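Nucleotidyl transferase (Methanothermobacter thermautotrophicus, PDB 6PLJ) probably acts as a nucleotidyltransferase with a MobA-like NTP transferase domain and may take part in synthesis of the pseudomurein cell wall. Local coordinates at residues L227-R230 against D231-R235; N191-P194 against L195-M198; R182-L185 against P186-D189. All blocks are in the same frame, centred on the assembly; numbering follows the deposited sequence. Where two conformers were deposited one is given.

Contact 1: residues L227-R230 against D231-R235; sequences LRIR and DHFLR. With EDO (1,2-ethanediol), chain E.
Ile-229 and Phe-233 leave one flank of the helix in the same direction, a turn apart, and CG2 of Ile-229 meets CE1 of Phe-233 at 3.7 Å in one of two deposited Phe-233 conformers. Another such pair, Arg-230 and Leu-234, runs alongside, CG of the arginine 4.0 Å from CD1 of the leucine. The Arg-230 chain then bends (chi3 85°), and its guanidinium offers one face, toward the rim, to CD2 of Leu-227. With CG anti to its carbonyl carbon (chi1 -72°), the Asp-231 carboxylate folds back toward the Leu-227 turn, where OD2 accepts hydrogen bonds from both hydroxyls of an ethanediol, probably from the crystallisation liquor, O1 at 2.7 Å and O2 at 2.8 Å. OD1 lies at the guanidinium edge, but 4.5 Å from Arg-230 NE, too far for a salt bridge. An asparagine at Asp-231 would probably leave Arg-230 without its nearby opposite charge and weaken the grip on the diol. Backbone bonds such as Phe-233 N to Ile-229 O (3.0 Å) set the four-residue spacing. This is the i to i+4 pattern of an alpha helix, 223-236: Ile-229, Arg-230 and Phe-233 all reach Leu-57 of strand 56-57, with Ile-229 buried.

Contact 2: residues N191-P194 against L195-M198; sequences NINP and LLWM
The backbone oxygen of Asn-193 takes two N-H groups from the next helical turn: Trp-197 N at 3.2 Å in a fairly straight bond, and Leu-196 N at 3.0 Å in a weak, strongly bent one. The side chain repeats the link to the tryptophan. With CG anti to the backbone nitrogen (chi1 -178°), Asn-193 runs beside Trp-197, and its OD1 sits at the indole edge, in the ring plane, 3.0 Å from NE1 and 3.2 Å from CD1. The bond from NE1 is weak because OD1 lies off the N-H direction, toward CD1, and the N-H...O angle is only 121°. Amide and indole planes stand 82° apart, so the two groups meet edge-on rather than stacked. The other end of the amide, ND2, is hydrogen-bonded to Ala-167 O and Ile-170 O, which fixes the amide's rotation and so directs OD1 at the indole. Ile-192 CD1 and Leu-195 CD1 approach to 4.3 Å, while on the sheet side Ile-192 and Leu-196 both touch Leu-174 of strand 174-177. Every polar atom of the Asn-193 amide thus has a partner, and one asparagine ties the first turn of helix 192-201 both to the Ala-167 loop and to its own Trp-197.

Contact 3: residues R182-L185 against P186-D189; sequences RDYL and PLGD
Tyr-184 and Leu-187 close a type I beta turn that leads the chain out of helix 178-184 into the loop before helix 192-201. Its bond runs from Leu-187 N to Tyr-184 O, 2.9 Å long with an N-H...O angle of 155°; the donor stands well above the carbonyl plane and so does not use an oxygen lone pair. Leu-185 and Pro-186 occupy the two corners. Where a helix would present an N-H to Arg-182 O, Pro-186 has none to give, and its ring comes there instead, CD at 3.1 Å and CG at 3.2 Å from Arg-182 O. Leu-187 bends back over Asp-183 O and Tyr-184 O: its CG stands anti to the carbonyl carbon (chi1 -52°), which brings the branch over the turn, and CD1 lies 3.7 Å from Asp-183 O and 4.4 Å from CD1 of Tyr-184, set obliquely to the phenol ring.

Around this first shell, the tyrosine ring is held by its far end, where OH is hydrogen-bonded to OD2 of Asp-202, and by Met-198 and Met-199 of helix 192-201. Met-198 also touches Leu-187, and on another flank Leu-185 meets Leu-114, so the turn touches helix 110-120 through Leu-185 and helix 192-201 through Tyr-184 and Leu-187, although most of its own residues are exposed. Beyond the turn Gly-188 has a positive phi (83°), a conformation that glycine adopts readily, and the chain passes on to Asp-189. There the carboxylate oxygen OD1 of Asp-189 accepts the backbone N-H of Asn-191, two residues on, forming an Asx turn just ahead of helix 192-201.

Contacts 2 and 3 are neighbours, their centres about 9 Å apart, contact 3 at helix 178-184 and the loop after it, contact 2 on helix 192-201; CD2 of Leu-195 rests 3.4 Å from Tyr-184 O, and Met-198 CE meets Leu-187 CD1 at 3.8 Å. Contact 1 stands alone on the C-terminal helix, about 34 Å from contact 3 between centres, across the centre of the chain. Contact 2 is the partly buried one, where an amide is fully paired and leucine and isoleucine side chains face the sheet. Contacts 1 and 3 are surface contacts: charged groups and a diol flank an unbroken helix in the first, whereas a proline and a turn follow helix 178-184 in the other.

Contact 1: residues L227-R230 against D231-R235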
ATOM      1  N   LEU A 227      13.137   0.627 -11.451  1.00 10.87           N
ATOM      2  CA  LEU A 227      14.534   1.025 -11.586  1.00 11.56           C
ATOM      3  C   LEU A 227      14.803   2.308 -10.819  1.00 11.13           C
ATOM      4  O   LEU A 227      15.854   2.451 -10.205  1.00 11.30           O
ATOM      5  CB  LEU A 227      14.932   1.183 -13.046  1.00 12.24           C
ATOM      6  CG  LEU A 227      14.850  -0.105 -13.877  1.00 12.75           C
ATOM      7  CD1 LEU A 227      15.148   0.219 -15.328  1.00 13.40           C
ATOM      8  CD2 LEU A 227      15.790  -1.159 -13.347  1.00 13.72           C
ATOM      9  N   ARG A 228      13.838   3.217 -10.849  1.00 11.37           N
ATOM     10  CA  ARG A 228      13.917   4.463 -10.083  1.00 11.32           C
ATOM     11  C   ARG A 228      14.019   4.192  -8.574  1.00 11.08           C
ATOM     12  O   ARG A 228      14.836   4.771  -7.877  1.00 11.16           O
ATOM     13  CB  ARG A 228      12.719   5.334 -10.405  1.00 11.72           C
ATOM     14  CG  ARG A 228      12.703   6.661  -9.684  1.00 12.11           C
ATOM     15  CD  ARG A 228      11.454   7.447  -9.988  1.00 12.56           C
ATOM     16  NE  ARG A 228      11.419   8.645  -9.161  1.00 13.19           N
ATOM     17  CZ  ARG A 228      10.425   9.515  -9.106  1.00 13.67           C
ATOM     18  NH1 ARG A 228       9.318   9.342  -9.824  1.00 14.24           N
ATOM     19  NH2 ARG A 228      10.530  10.571  -8.297  1.00 14.57           N
ATOM     20  N   ILE A 229      13.185   3.292  -8.074  1.00 10.88           N
ATOM     21  CA  ILE A 229      13.226   2.916  -6.678  1.00 11.04           C
ATOM     22  C   ILE A 229      14.541   2.217  -6.347  1.00 11.33           C
ATOM     23  O   ILE A 229      15.165   2.513  -5.334  1.00 11.21           O
ATOM     24  CB  ILE A 229      12.025   2.021  -6.309  1.00 10.95           C
ATOM     25  CG1 ILE A 229      10.747   2.855  -6.340  1.00 11.06           C
ATOM     26  CG2 ILE A 229      12.238   1.362  -4.951  1.00 11.00           C
ATOM     27  CD1 ILE A 229       9.475   2.040  -6.429  1.00 11.80           C
ATOM     28  N   ARG A 230      14.953   1.300  -7.204  1.00 11.98           N
ATOM     29  CA  ARG A 230      16.210   0.563  -6.959  1.00 13.84           C
ATOM     30  C   ARG A 230      17.376   1.556  -6.871  1.00 13.74           C
ATOM     31  O   ARG A 230      18.201   1.390  -6.041  1.00 13.49           O
ATOM     32  CB  ARG A 230      16.431  -0.500  -8.042  1.00 15.83           C
ATOM     33  CG  ARG A 230      17.731  -1.279  -7.911  1.00 18.27           C
ATOM     34  CD  ARG A 230      17.906  -2.285  -9.052  1.00 20.56           C
ATOM     35  NE  ARG A 230      18.493  -1.651 -10.217  0.70 23.93           N
ATOM     36  CZ  ARG A 230      18.676  -2.225 -11.401  0.70 25.86           C
ATOM     37  NH1 ARG A 230      19.219  -1.525 -12.382  0.70 26.43           N
ATOM     38  NH2 ARG A 230      18.299  -3.473 -11.617  0.70 26.85           N
ATOM     39  N   ASP A 231      17.403   2.538  -7.759  1.00 13.86           N
ATOM     40  CA  ASP A 231      18.478   3.542  -7.733  1.00 14.77           C
ATOM     41  C   ASP A 231      18.505   4.315  -6.415  1.00 13.95           C
ATOM     42  O   ASP A 231      19.586   4.615  -5.881  1.00 13.84           O
ATOM     43  CB  ASP A 231      18.356   4.511  -8.910  1.00 16.34           C
ATOM     44  CG  ASP A 231      18.720   3.872 -10.249  1.00 18.26           C
ATOM     45  OD1 ASP A 231      19.299   2.763 -10.281  1.00 20.20           O
ATOM     46  OD2 ASP A 231      18.396   4.494 -11.274  1.00 21.54           O
ATOM     47  N   HIS A 232      17.329   4.636  -5.889  1.00 13.25           N
ATOM     48  CA  HIS A 232      17.230   5.292  -4.582  1.00 13.17           C
ATOM     49  C   HIS A 232      17.783   4.415  -3.457  1.00 14.53           C
ATOM     50  O   HIS A 232      18.535   4.897  -2.608  1.00 15.72           O
ATOM     51  CB  HIS A 232      15.774   5.651  -4.308  1.00 12.89           C
ATOM     52  CG  HIS A 232      15.467   5.960  -2.883  1.00 12.85           C
ATOM     53  ND1 HIS A 232      15.934   7.082  -2.246  1.00 12.99           N
ATOM     54  CD2 HIS A 232      14.684   5.316  -1.989  1.00 12.99           C
ATOM     55  CE1 HIS A 232      15.465   7.111  -1.009  1.00 13.62           C
ATOM     56  NE2 HIS A 232      14.707   6.044  -0.828  1.00 13.52           N
ATOM     57  N   PHE A 233      17.382   3.143  -3.464  0.50 15.00           N
ATOM     58  CA  PHE A 233      17.843   2.157  -2.482  0.50 15.86           C
ATOM     59  C   PHE A 233      19.370   1.985  -2.545  0.50 16.44           C
ATOM     60  O   PHE A 233      20.036   2.000  -1.503  0.50 16.50           O
ATOM     61  CB  PHE A 233      17.112   0.816  -2.674  0.50 15.95           C
ATOM     62  CG  PHE A 233      15.815   0.705  -1.902  0.50 16.04           C
ATOM     63  CD1 PHE A 233      14.733   1.510  -2.205  0.50 15.79           C
ATOM     64  CD2 PHE A 233      15.684  -0.217  -0.874  0.50 16.09           C
ATOM     65  CE1 PHE A 233      13.555   1.417  -1.489  0.50 16.06           C
ATOM     66  CE2 PHE A 233      14.504  -0.323  -0.162  0.50 16.36           C
ATOM     67  CZ  PHE A 233      13.436   0.490  -0.472  0.50 16.06           C
ATOM     68  N   LEU A 234      19.922   1.877  -3.753  1.00 16.75           N
ATOM     69  CA  LEU A 234      21.391   1.771  -3.942  1.00 19.23           C
ATOM     70  C   LEU A 234      22.124   3.000  -3.381  1.00 20.24           C
ATOM     71  O   LEU A 234      23.223   2.870  -2.831  1.00 20.39           O
ATOM     72  CB  LEU A 234      21.757   1.558  -5.413  1.00 20.69           C
ATOM     73  CG  LEU A 234      21.427   0.175  -5.980  1.00 21.97           C
ATOM     74  CD1 LEU A 234      21.486   0.177  -7.497  1.00 22.18           C
ATOM     75  CD2 LEU A 234      22.356  -0.893  -5.415  1.00 23.11           C
ATOM     76  N   ARG A 235      21.523   4.185  -3.497  1.00 19.79           N
ATOM     77  CA  ARG A 235      22.136   5.410  -2.954  1.00 20.99           C
ATOM     78  C   ARG A 235      22.131   5.461  -1.444  1.00 22.73           C
ATOM     79  O   ARG A 235      23.126   5.862  -0.845  1.00 23.45           O
ATOM     80  CB  ARG A 235      21.431   6.675  -3.426  1.00 20.73           C
ATOM     81  CG  ARG A 235      21.815   7.136  -4.803  1.00 19.77           C
ATOM     82  CD  ARG A 235      21.323   8.562  -5.006  1.00 18.93           C
ATOM     83  NE  ARG A 235      19.862   8.645  -4.962  1.00 17.80           N
ATOM     84  CZ  ARG A 235      19.041   8.406  -5.993  1.00 16.81           C
ATOM     85  NH1 ARG A 235      17.734   8.521  -5.818  1.00 16.02           N
ATOM     86  NH2 ARG A 235      19.504   8.055  -7.185  1.00 17.94           N
TER
HETATM   87  C1  EDO E 304      17.973   3.077 -14.803  0.50 26.46           C
HETATM   88  O1  EDO E 304      18.633   3.059 -13.535  0.50 26.02           O
HETATM   89  C2  EDO E 304      16.938   4.189 -14.798  0.50 26.40           C
HETATM   90  O2  EDO E 304      16.614   4.520 -13.441  0.50 26.85           O

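Contact 2: residues N191-P194 against L195-M198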
ATOM      1  N   ASN A 191     -10.810   0.832  -7.669  1.00 25.93           N
ATOM      2  CA  ASN A 191      -9.579   1.620  -7.523  1.00 25.59           C
ATOM      3  C   ASN A 191      -9.695   2.492  -6.292  1.00 22.40           C
ATOM      4  O   ASN A 191     -10.799   2.867  -5.924  1.00 23.62           O
ATOM      5  CB  ASN A 191      -9.384   2.517  -8.747  1.00 28.08           C
ATOM      6  CG  ASN A 191      -9.215   1.725 -10.024  1.00 30.43           C
ATOM      7  OD1 ASN A 191     -10.107   1.690 -10.872  1.00 33.95           O
ATOM      8  ND2 ASN A 191      -8.079   1.063 -10.155  1.00 32.65           N
ATOM      9  N   ILE A 192      -8.573   2.829  -5.657  1.00 20.06           N
ATOM     10  CA  ILE A 192      -8.631   3.631  -4.433  1.00 19.17           C
ATOM     11  C   ILE A 192      -8.919   5.118  -4.699  1.00 18.49           C
ATOM     12  O   ILE A 192      -9.634   5.756  -3.923  1.00 17.39           O
ATOM     13  CB  ILE A 192      -7.375   3.439  -3.531  1.00 19.50           C
ATOM     14  CG1 ILE A 192      -7.601   4.019  -2.124  1.00 20.10           C
ATOM     15  CG2 ILE A 192      -6.132   4.072  -4.133  1.00 20.59           C
ATOM     16  CD1 ILE A 192      -8.676   3.310  -1.326  1.00 21.36           C
ATOM     17  N   ASN A 193      -8.394   5.668  -5.792  1.00 18.95           N
ATOM     18  CA  ASN A 193      -8.498   7.111  -5.993  1.00 18.84           C
ATOM     19  C   ASN A 193      -9.953   7.596  -6.121  1.00 18.78           C
ATOM     20  O   ASN A 193     -10.322   8.552  -5.454  1.00 17.78           O
ATOM     21  CB  ASN A 193      -7.617   7.597  -7.150  1.00 19.29           C
ATOM     22  CG  ASN A 193      -7.682   9.101  -7.317  1.00 19.45           C
ATOM     23  OD1 ASN A 193      -8.404   9.606  -8.180  1.00 20.46           O
ATOM     24  ND2 ASN A 193      -6.976   9.826  -6.466  1.00 18.24           N
ATOM     25  N   PRO A 194     -10.792   6.897  -6.911  1.00 20.08           N
ATOM     26  CA  PRO A 194     -12.221   7.269  -6.945  1.00 20.93           C
ATOM     27  C   PRO A 194     -12.915   7.268  -5.575  1.00 20.04           C
ATOM     28  O   PRO A 194     -13.742   8.153  -5.302  1.00 20.18           O
ATOM     29  CB  PRO A 194     -12.832   6.229  -7.894  1.00 20.89           C
ATOM     30  CG  PRO A 194     -11.711   5.825  -8.771  1.00 21.51           C
ATOM     31  CD  PRO A 194     -10.486   5.845  -7.895  1.00 21.52           C
ATOM     32  N   LEU A 195     -12.558   6.327  -4.694  1.00 20.02           N
ATOM     33  CA  LEU A 195     -13.082   6.351  -3.323  1.00 19.10           C
ATOM     34  C   LEU A 195     -12.684   7.578  -2.522  1.00 18.02           C
ATOM     35  O   LEU A 195     -13.451   8.045  -1.695  1.00 18.44           O
ATOM     36  CB  LEU A 195     -12.663   5.101  -2.515  1.00 20.02           C
ATOM     37  CG  LEU A 195     -13.468   3.826  -2.652  1.00 20.89           C
ATOM     38  CD1 LEU A 195     -12.929   2.797  -1.661  1.00 20.50           C
ATOM     39  CD2 LEU A 195     -14.960   4.063  -2.425  1.00 20.47           C
ATOM     40  N   LEU A 196     -11.463   8.077  -2.717  1.00 16.50           N
ATOM     41  CA  LEU A 196     -11.022   9.257  -1.993  1.00 16.56           C
ATOM     42  C   LEU A 196     -11.832  10.500  -2.424  1.00 17.39           C
ATOM     43  O   LEU A 196     -12.217  11.319  -1.591  1.00 17.51           O
ATOM     44  CB  LEU A 196      -9.527   9.480  -2.203  1.00 16.32           C
ATOM     45  CG  LEU A 196      -8.617   8.374  -1.670  1.00 15.90           C
ATOM     46  CD1 LEU A 196      -7.205   8.557  -2.200  1.00 16.12           C
ATOM     47  CD2 LEU A 196      -8.625   8.358  -0.153  1.00 15.55           C
ATOM     48  N   TRP A 197     -12.087  10.602  -3.721  1.00 18.86           N
ATOM     49  CA  TRP A 197     -12.948  11.662  -4.260  1.00 19.88           C
ATOM     50  C   TRP A 197     -14.378  11.554  -3.715  1.00 21.19           C
ATOM     51  O   TRP A 197     -14.987  12.565  -3.393  1.00 22.16           O
ATOM     52  CB  TRP A 197     -12.975  11.615  -5.785  1.00 19.72           C
ATOM     53  CG  TRP A 197     -11.734  12.119  -6.448  1.00 19.37           C
ATOM     54  CD1 TRP A 197     -10.796  11.378  -7.104  1.00 19.87           C
ATOM     55  CD2 TRP A 197     -11.321  13.486  -6.570  1.00 19.77           C
ATOM     56  NE1 TRP A 197      -9.818  12.191  -7.613  1.00 19.48           N
ATOM     57  CE2 TRP A 197     -10.115  13.491  -7.306  1.00 19.70           C
ATOM     58  CE3 TRP A 197     -11.850  14.705  -6.128  1.00 20.07           C
ATOM     59  CZ2 TRP A 197      -9.431  14.672  -7.623  1.00 19.52           C
ATOM     60  CZ3 TRP A 197     -11.161  15.885  -6.432  1.00 20.39           C
ATOM     61  CH2 TRP A 197      -9.963  15.852  -7.169  1.00 19.82           C
ATOM     62  N   MET A 198     -14.889  10.326  -3.618  0.50 22.76           N
ATOM     63  CA  MET A 198     -16.187  10.056  -2.982  0.50 24.16           C
ATOM     64  C   MET A 198     -16.222  10.548  -1.541  0.50 23.61           C
ATOM     65  O   MET A 198     -17.151  11.247  -1.139  0.50 24.43           O
ATOM     66  CB  MET A 198     -16.484   8.559  -2.988  0.50 26.29           C
ATOM     67  CG  MET A 198     -17.184   8.038  -4.225  0.50 28.14           C
ATOM     68  SD  MET A 198     -17.930   6.439  -3.862  0.50 32.02           S
ATOM     69  CE  MET A 198     -18.610   6.772  -2.237  0.50 31.16           C
TER

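Contact 3: residues R182-L185 against P186-D189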
ATOM      1  N   ARG A 182     -14.752   0.084   6.454  1.00 11.12           N
ATOM      2  CA  ARG A 182     -15.762  -0.937   6.209  1.00 12.01           C
ATOM      3  C   ARG A 182     -16.993  -0.355   5.519  1.00 12.39           C
ATOM      4  O   ARG A 182     -17.663  -1.066   4.788  1.00 13.29           O
ATOM      5  CB  ARG A 182     -16.158  -1.649   7.510  1.00 12.46           C
ATOM      6  CG  ARG A 182     -15.090  -2.556   8.098  1.00 13.31           C
ATOM      7  CD  ARG A 182     -14.683  -3.698   7.182  1.00 14.03           C
ATOM      8  NE  ARG A 182     -15.740  -4.671   6.900  1.00 15.10           N
ATOM      9  CZ  ARG A 182     -15.925  -5.834   7.535  1.00 16.32           C
ATOM     10  NH1 ARG A 182     -16.911  -6.630   7.158  1.00 17.60           N
ATOM     11  NH2 ARG A 182     -15.141  -6.216   8.535  1.00 16.82           N
ATOM     12  N   ASP A 183     -17.283   0.924   5.730  1.00 12.64           N
ATOM     13  CA  ASP A 183     -18.395   1.587   5.017  1.00 12.84           C
ATOM     14  C   ASP A 183     -18.034   2.022   3.592  1.00 13.70           C
ATOM     15  O   ASP A 183     -18.882   1.950   2.703  1.00 15.42           O
ATOM     16  CB  ASP A 183     -18.918   2.774   5.825  1.00 12.88           C
ATOM     17  CG  ASP A 183     -19.655   2.342   7.097  1.00 12.63           C
ATOM     18  OD1 ASP A 183     -20.108   1.180   7.175  1.00 13.43           O
ATOM     19  OD2 ASP A 183     -19.794   3.186   7.999  1.00 12.50           O
ATOM     20  N   TYR A 184     -16.797   2.461   3.365  1.00 13.36           N
ATOM     21  CA  TYR A 184     -16.386   2.950   2.028  1.00 13.93           C
ATOM     22  C   TYR A 184     -15.811   1.888   1.102  1.00 14.22           C
ATOM     23  O   TYR A 184     -16.132   1.890  -0.078  1.00 14.09           O
ATOM     24  CB  TYR A 184     -15.406   4.123   2.146  1.00 14.62           C
ATOM     25  CG  TYR A 184     -16.108   5.429   2.333  1.00 15.77           C
ATOM     26  CD1 TYR A 184     -16.646   6.107   1.237  1.00 17.36           C
ATOM     27  CD2 TYR A 184     -16.261   5.986   3.596  1.00 16.49           C
ATOM     28  CE1 TYR A 184     -17.312   7.315   1.397  1.00 18.45           C
ATOM     29  CE2 TYR A 184     -16.922   7.200   3.767  1.00 18.07           C
ATOM     30  CZ  TYR A 184     -17.448   7.850   2.667  1.00 18.96           C
ATOM     31  OH  TYR A 184     -18.106   9.044   2.846  1.00 22.24           O
ATOM     32  N   LEU A 185     -14.963   0.988   1.603  1.00 13.29           N
ATOM     33  CA  LEU A 185     -14.309   0.017   0.711  1.00 13.93           C
ATOM     34  C   LEU A 185     -15.257  -0.848  -0.132  1.00 15.36           C
ATOM     35  O   LEU A 185     -14.906  -1.170  -1.272  1.00 15.45           O
ATOM     36  CB  LEU A 185     -13.317  -0.884   1.468  1.00 13.64           C
ATOM     37  CG  LEU A 185     -12.044  -0.188   1.946  1.00 13.15           C
ATOM     38  CD1 LEU A 185     -11.259  -1.103   2.869  1.00 13.04           C
ATOM     39  CD2 LEU A 185     -11.159   0.271   0.782  1.00 13.44           C
ATOM     40  N   PRO A 186     -16.450  -1.202   0.388  1.00 16.32           N
ATOM     41  CA  PRO A 186     -17.395  -1.948  -0.474  1.00 17.48           C
ATOM     42  C   PRO A 186     -17.939  -1.171  -1.674  1.00 19.31           C
ATOM     43  O   PRO A 186     -18.501  -1.791  -2.594  1.00 20.89           O
ATOM     44  CB  PRO A 186     -18.546  -2.283   0.471  1.00 17.42           C
ATOM     45  CG  PRO A 186     -17.963  -2.231   1.831  1.00 17.11           C
ATOM     46  CD  PRO A 186     -16.965  -1.108   1.763  1.00 16.61           C
ATOM     47  N   LEU A 187     -17.777   0.149  -1.673  1.00 20.50           N
ATOM     48  CA  LEU A 187     -18.303   1.023  -2.728  1.00 22.40           C
ATOM     49  C   LEU A 187     -17.292   1.240  -3.847  1.00 24.15           C
ATOM     50  O   LEU A 187     -16.129   0.855  -3.737  1.00 25.76           O
ATOM     51  CB  LEU A 187     -18.705   2.375  -2.134  1.00 21.86           C
ATOM     52  CG  LEU A 187     -19.639   2.326  -0.919  1.00 22.57           C
ATOM     53  CD1 LEU A 187     -19.907   3.712  -0.365  1.00 22.27           C
ATOM     54  CD2 LEU A 187     -20.941   1.622  -1.246  1.00 23.06           C
ATOM     55  N   GLY A 188     -17.752   1.858  -4.931  1.00 26.94           N
ATOM     56  CA  GLY A 188     -16.880   2.292  -6.031  1.00 30.04           C
ATOM     57  C   GLY A 188     -16.551   1.211  -7.046  1.00 32.02           C
ATOM     58  O   GLY A 188     -17.098   0.108  -6.992  1.00 35.04           O
ATOM     59  N   ASP A 189     -15.631   1.533  -7.957  1.00 33.02           N
ATOM     60  CA  ASP A 189     -15.272   0.654  -9.080  1.00 33.73           C
ATOM     61  C   ASP A 189     -14.138  -0.350  -8.780  1.00 33.16           C
ATOM     62  O   ASP A 189     -13.890  -1.258  -9.572  1.00 34.45           O
ATOM     63  CB  ASP A 189     -14.948   1.488 -10.344  1.00 35.54           C
ATOM     64  CG  ASP A 189     -13.688   2.366 -10.205  1.00 36.81           C
ATOM     65  OD1 ASP A 189     -13.040   2.378  -9.134  1.00 37.27           O
ATOM     66  OD2 ASP A 189     -13.342   3.060 -11.188  1.00 38.78           O
TER